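Local coordinates for protein arginine decarboxylase (Campylobacter jejuni subsp. jejuni, PDB 3NZP) that probably catalyses the pyridoxal-phosphate-dependent decarboxylation of arginine to agmatine, an early step in polyamine and spermidine biosynthesis, at residues B[268-273]-B[318-323]; B[79-84]-B[104-109]. One frame throughout, in Å; residues are numbered along the deposited sequence.

Contact 1: residues B[268-273]-B[318-323]; sequences AINLGG and FIESGR. With PLP (pyridoxal-5'-phosphate), chain E.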
# COMPACT_ATOMS: atom_id res chain seq x y z
N ALA B 268 19.08 27.57 -14.35
CA ALA B 268 18.09 26.55 -14.62
C ALA B 268 17.00 26.49 -13.57
O ALA B 268 17.21 26.84 -12.41
CB ALA B 268 18.75 25.19 -14.78
N ILE B 269 15.82 26.06 -14.01
CA ILE B 269 14.69 25.90 -13.13
C ILE B 269 14.18 24.47 -13.29
O ILE B 269 13.96 23.99 -14.41
CB ILE B 269 13.57 26.91 -13.46
CG1 ILE B 269 14.01 28.33 -13.14
CG2 ILE B 269 12.35 26.60 -12.64
CD1 ILE B 269 12.94 29.38 -13.38
N ASN B 270 14.03 23.78 -12.17
CA ASN B 270 13.56 22.41 -12.18
C ASN B 270 12.10 22.41 -11.74
O ASN B 270 11.81 22.68 -10.57
CB ASN B 270 14.39 21.57 -11.20
CG ASN B 270 14.19 20.08 -11.39
OD1 ASN B 270 13.05 19.60 -11.46
ND2 ASN B 270 15.29 19.34 -11.45
N LEU B 271 11.19 22.13 -12.68
CA LEU B 271 9.75 22.11 -12.39
C LEU B 271 9.31 20.89 -11.60
O LEU B 271 8.20 20.85 -11.08
CB LEU B 271 8.95 22.11 -13.69
CG LEU B 271 9.39 23.16 -14.68
CD1 LEU B 271 8.53 23.05 -15.92
CD2 LEU B 271 9.26 24.53 -14.04
N GLY B 272 10.18 19.89 -11.54
CA GLY B 272 9.84 18.69 -10.82
C GLY B 272 8.87 17.83 -11.61
O GLY B 272 8.83 17.87 -12.84
N GLY B 273 8.09 17.03 -10.89
CA GLY B 273 7.13 16.16 -11.56
C GLY B 273 5.78 16.82 -11.66
O GLY B 273 5.66 18.04 -11.51
N PHE B 318 14.12 22.25 -16.72
CA PHE B 318 14.37 20.90 -16.19
C PHE B 318 13.08 20.32 -15.63
O PHE B 318 12.49 20.90 -14.72
CB PHE B 318 15.39 20.95 -15.06
CG PHE B 318 16.80 20.71 -15.48
CD1 PHE B 318 17.49 21.68 -16.20
CD2 PHE B 318 17.45 19.53 -15.18
CE1 PHE B 318 18.80 21.47 -16.60
CE2 PHE B 318 18.76 19.31 -15.57
CZ PHE B 318 19.44 20.28 -16.28
N ILE B 319 12.64 19.18 -16.17
CA ILE B 319 11.43 18.54 -15.65
C ILE B 319 11.77 17.15 -15.12
O ILE B 319 12.66 16.48 -15.65
CB ILE B 319 10.33 18.38 -16.71
CG1 ILE B 319 10.78 17.41 -17.79
CG2 ILE B 319 10.00 19.69 -17.36
CD1 ILE B 319 9.69 17.02 -18.71
N GLU B 320 11.09 16.73 -14.05
CA GLU B 320 11.34 15.41 -13.47
C GLU B 320 10.05 14.57 -13.51
O GLU B 320 9.63 14.01 -12.51
CB GLU B 320 11.86 15.55 -12.03
CG GLU B 320 13.03 16.52 -11.87
CD GLU B 320 13.55 16.62 -10.42
OE1 GLU B 320 12.74 16.48 -9.48
OE2 GLU B 320 14.76 16.85 -10.23
N SER B 321 9.45 14.51 -14.69
CA SER B 321 8.22 13.76 -14.91
C SER B 321 8.56 12.29 -15.04
O SER B 321 9.11 11.86 -16.05
CB SER B 321 7.54 14.24 -16.18
OG SER B 321 7.41 15.65 -16.17
N GLY B 322 8.23 11.52 -14.01
CA GLY B 322 8.51 10.11 -14.06
C GLY B 322 7.28 9.32 -14.46
O GLY B 322 7.33 8.48 -15.36
N ARG B 323 6.16 9.59 -13.81
CA ARG B 323 4.94 8.88 -14.11
C ARG B 323 4.66 8.85 -15.62
O ARG B 323 4.37 7.80 -16.19
CB ARG B 323 3.76 9.52 -13.39
CG ARG B 323 2.45 8.82 -13.62
CD ARG B 323 1.32 9.67 -13.11
NE ARG B 323 1.30 9.79 -11.66
CZ ARG B 323 0.76 8.88 -10.85
NH1 ARG B 323 0.77 9.06 -9.55
NH2 ARG B 323 0.19 7.79 -11.36
N1 PLP E . 10.33 15.22 -8.50
C2 PLP E . 10.48 15.06 -7.18
C2A PLP E . 11.41 15.99 -6.43
C3 PLP E . 9.79 14.02 -6.49
O3 PLP E . 9.95 13.85 -5.14
C4 PLP E . 8.90 13.16 -7.26
C4A PLP E . 8.15 12.07 -6.61
C5 PLP E . 8.79 13.39 -8.69
C6 PLP E . 9.53 14.44 -9.25
C5A PLP E . 7.89 12.53 -9.58
O4P PLP E . 6.67 13.21 -9.92
P PLP E . 5.79 12.24 -10.88
O1P PLP E . 4.69 13.03 -11.45
O2P PLP E . 6.67 11.64 -12.07
O3P PLP E . 5.17 11.04 -10.02

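Contact 2: residues B[79-84]-B[104-109]; sequences FNAVYP and YNYGLE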
# COMPACT_ATOMS: atom_id res chain seq x y z
N PHE B 79 16.58 22.65 -22.64
CA PHE B 79 15.66 21.75 -21.97
C PHE B 79 16.32 20.43 -21.62
O PHE B 79 17.14 19.92 -22.37
CB PHE B 79 14.45 21.47 -22.85
CG PHE B 79 13.62 20.31 -22.38
CD1 PHE B 79 13.83 19.04 -22.90
CD2 PHE B 79 12.63 20.50 -21.43
CE1 PHE B 79 13.05 17.96 -22.48
CE2 PHE B 79 11.85 19.44 -20.99
CZ PHE B 79 12.05 18.16 -21.52
N ASN B 80 15.94 19.88 -20.47
CA ASN B 80 16.48 18.61 -20.02
C ASN B 80 15.47 17.86 -19.16
O ASN B 80 14.80 18.44 -18.31
CB ASN B 80 17.76 18.83 -19.23
CG ASN B 80 18.89 17.94 -19.70
OD1 ASN B 80 19.80 18.39 -20.40
ND2 ASN B 80 18.82 16.65 -19.32
N ALA B 81 15.39 16.55 -19.40
CA ALA B 81 14.48 15.67 -18.67
C ALA B 81 15.23 14.80 -17.66
O ALA B 81 16.33 14.32 -17.93
CB ALA B 81 13.73 14.79 -19.64
N VAL B 82 14.63 14.60 -16.50
CA VAL B 82 15.24 13.77 -15.49
C VAL B 82 14.23 12.73 -15.00
O VAL B 82 13.03 13.02 -14.89
CB VAL B 82 15.72 14.61 -14.30
CG1 VAL B 82 16.51 13.74 -13.34
CG2 VAL B 82 16.60 15.74 -14.80
N TYR B 83 14.70 11.52 -14.72
CA TYR B 83 13.81 10.46 -14.26
C TYR B 83 13.89 10.13 -12.78
O TYR B 83 14.87 9.57 -12.30
CB TYR B 83 14.04 9.16 -15.03
CG TYR B 83 13.23 8.01 -14.45
CD1 TYR B 83 13.86 6.97 -13.76
CD2 TYR B 83 11.84 7.96 -14.57
CE1 TYR B 83 13.11 5.91 -13.21
CE2 TYR B 83 11.10 6.91 -14.03
CZ TYR B 83 11.74 5.89 -13.35
OH TYR B 83 11.02 4.85 -12.81
N PRO B 84 12.84 10.48 -12.04
CA PRO B 84 12.86 10.19 -10.61
C PRO B 84 12.72 8.68 -10.42
O PRO B 84 11.67 8.10 -10.72
CB PRO B 84 11.67 10.98 -10.10
CG PRO B 84 10.70 10.93 -11.24
CD PRO B 84 11.58 11.12 -12.45
N TYR B 104 19.32 11.46 -25.64
CA TYR B 104 18.61 12.67 -25.24
C TYR B 104 19.22 13.31 -24.00
O TYR B 104 18.74 14.35 -23.51
CB TYR B 104 17.15 12.33 -24.98
CG TYR B 104 16.46 11.75 -26.18
CD1 TYR B 104 15.76 12.56 -27.07
CD2 TYR B 104 16.51 10.38 -26.44
CE1 TYR B 104 15.13 12.03 -28.19
CE2 TYR B 104 15.88 9.84 -27.55
CZ TYR B 104 15.18 10.67 -28.42
OH TYR B 104 14.51 10.12 -29.49
N ASN B 105 20.28 12.70 -23.49
CA ASN B 105 20.96 13.19 -22.30
C ASN B 105 20.00 13.17 -21.11
O ASN B 105 20.05 14.05 -20.24
CB ASN B 105 21.48 14.59 -22.53
CG ASN B 105 22.50 14.99 -21.50
OD1 ASN B 105 22.50 16.11 -21.00
ND2 ASN B 105 23.40 14.06 -21.17
N TYR B 106 19.12 12.17 -21.10
CA TYR B 106 18.12 11.99 -20.06
C TYR B 106 18.84 11.66 -18.75
O TYR B 106 19.67 10.75 -18.70
CB TYR B 106 17.18 10.86 -20.46
CG TYR B 106 15.77 10.98 -19.94
CD1 TYR B 106 15.51 10.93 -18.57
CD2 TYR B 106 14.69 11.14 -20.80
CE1 TYR B 106 14.22 11.04 -18.08
CE2 TYR B 106 13.39 11.25 -20.32
CZ TYR B 106 13.16 11.20 -18.95
OH TYR B 106 11.86 11.29 -18.46
N GLY B 107 18.53 12.40 -17.70
CA GLY B 107 19.18 12.18 -16.42
C GLY B 107 18.41 11.32 -15.44
O GLY B 107 17.38 10.74 -15.79
N LEU B 108 18.91 11.24 -14.21
CA LEU B 108 18.28 10.44 -13.16
C LEU B 108 18.17 11.25 -11.88
O LEU B 108 19.04 12.06 -11.56
CB LEU B 108 19.09 9.17 -12.88
CG LEU B 108 19.05 8.04 -13.91
CD1 LEU B 108 19.98 6.91 -13.51
CD2 LEU B 108 17.64 7.52 -14.02
N GLU B 109 17.09 11.01 -11.15
CA GLU B 109 16.86 11.71 -9.89
C GLU B 109 16.87 10.66 -8.79
O GLU B 109 16.36 9.56 -8.97
CB GLU B 109 15.51 12.43 -9.97
CG GLU B 109 15.18 13.30 -8.77
CD GLU B 109 14.55 12.53 -7.64
OE1 GLU B 109 14.50 13.07 -6.52
OE2 GLU B 109 14.10 11.38 -7.86

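Contact 1: residues B[268-273]-B[318-323]
Asn-270 and Glu-320 meet through their side chains at the cofactor end of two neighbouring parallel strands. The CB of Glu-320 packs beside the carbonyl carbon of Gly-272 and lies 3.8 Å from C6 of the pyridoxal phosphate ring. From there CG turns anti to the carbonyl carbon (chi1 -51°) to lie against the amide of Asn-270, and the chain runs on extended to a carboxylate with two tasks. OE2 of Glu-320 accepts a bent hydrogen bond from Asn-270 ND2 at 2.8 Å; the donor comes from above the carboxylate plane, and the two flat groups stand nearly perpendicular (83°). Thr-130 OG1 also bonds OE2. OE1 of Glu-320 lies 2.9 Å from the cofactor's N1 and also has a weak hydrogen bond with His-231 NE2.

Asn-270 suits its place because its amide works at both ends: while ND2 serves Glu-320, OD1 accepts from Gly-272 N at 2.9 Å, closing an Asx turn that fixes the rotation of the amide. Gly-272 takes a positive phi (76°), easy for a residue with no side chain, and its O accepts from Glu-320 N. The backbone of Phe-318 bonds Ile-269 O and Leu-271 N, and the small methyl of Ala-268 lies next to its large ring, CB to CD1 4.0 Å. Leu-271 CD1 touches Ile-319 CG2 at 3.9 Å, an apolar contact, and Leu-271 also packs on helix 292-309.

Beyond Glu-320, the amides of Gly-322 and Arg-323 both donate to phosphate O2P, Arg-323 N at 2.7 Å. Glycine suits position 273, where a CB would collide with the cofactor's O4P. A carboxylate set at N1 is consistent with the familiar role of such acids in this family, stabilising a protonated pyridine nitrogen and so strengthening the ring as an electron sink.

Contact 2: residues B[79-84]-B[104-109]
Ala-81 and Tyr-106 meet as methyl over ring: CB of Ala-81 sits 3.8 Å from the centroid of the Tyr-106 ring and 18° off its normal, a CH-pi contact. Alanine fits because its small methyl can sit over the ring face, offset toward the rim, without crowding. The same ring's rim passes Tyr-83, whose CB touches Tyr-106 CE1 at 3.6 Å. CG of Tyr-106 stands roughly anti to the backbone N (chi1 -150°), and the ring beyond it lies against Ala-81 and Tyr-83.

A further apolar pair is Tyr-83 with Leu-108, side by side on one face of the sheet: CD2 of Leu-108 reaches the edge of the Tyr-83 ring, in its plane, 3.8 Å from CD1. On the face of Val-82 and Glu-109, CG1 of Val-82 packs on the CB of Glu-109. Here Gly-107, partner of Val-82, contributes backbone alone.

Backbone bonds set the parallel register. Gly-107 N donates to Ala-81 O at 2.9 Å, Tyr-83 N to Gly-107 O, and Glu-109 N to Tyr-83 O. The pairing of Pro-84 with Glu-109 needs no N-H from Pro-84, because the bonds here come from Tyr-83 N and O, so proline is no obstacle.

Side-chain polarity appears at both ends. Asn-80 ND2 donates to Asn-105 O at 3.0 Å, with Asn-105 in the left-handed region of backbone conformation (phi 61°), which asparagine tolerates well. At the far end, OE2 of Glu-109 lies 3.3 Å from Pro-84 CB, while OE1 is bonded by Asn-132 ND2.

The two strands and helix 91-100 form a right-handed beta-alpha-beta unit of the barrel. Helix 52-72 covers the outer side through Ile-59 on Tyr-106 and Tyr-63 at Ala-81 N, and strands 316-319 and 128-131 continue the sheet on either side.

In the fold
Both contacts are buried and join neighbouring strands of the same eight-stranded parallel barrel: contact 2 links its first and second strands, contact 1 its seventh and eighth. Their centres are 8 Å apart, because the barrel closes between them: strand 316-319 of contact 1 pairs with strand 79-84 of contact 2, with probable bonds from Val-82 N to Ile-319 O and from Ile-319 N to Asn-80 O. Chemistry follows position. Contact 1 has its polar groups clustered round the cofactor and more glycines; contact 2 adds apolar and aromatic packing to an equal number of hydrogen bonds, reaching the cofactor through Pro-84, which also packs on Gly-322.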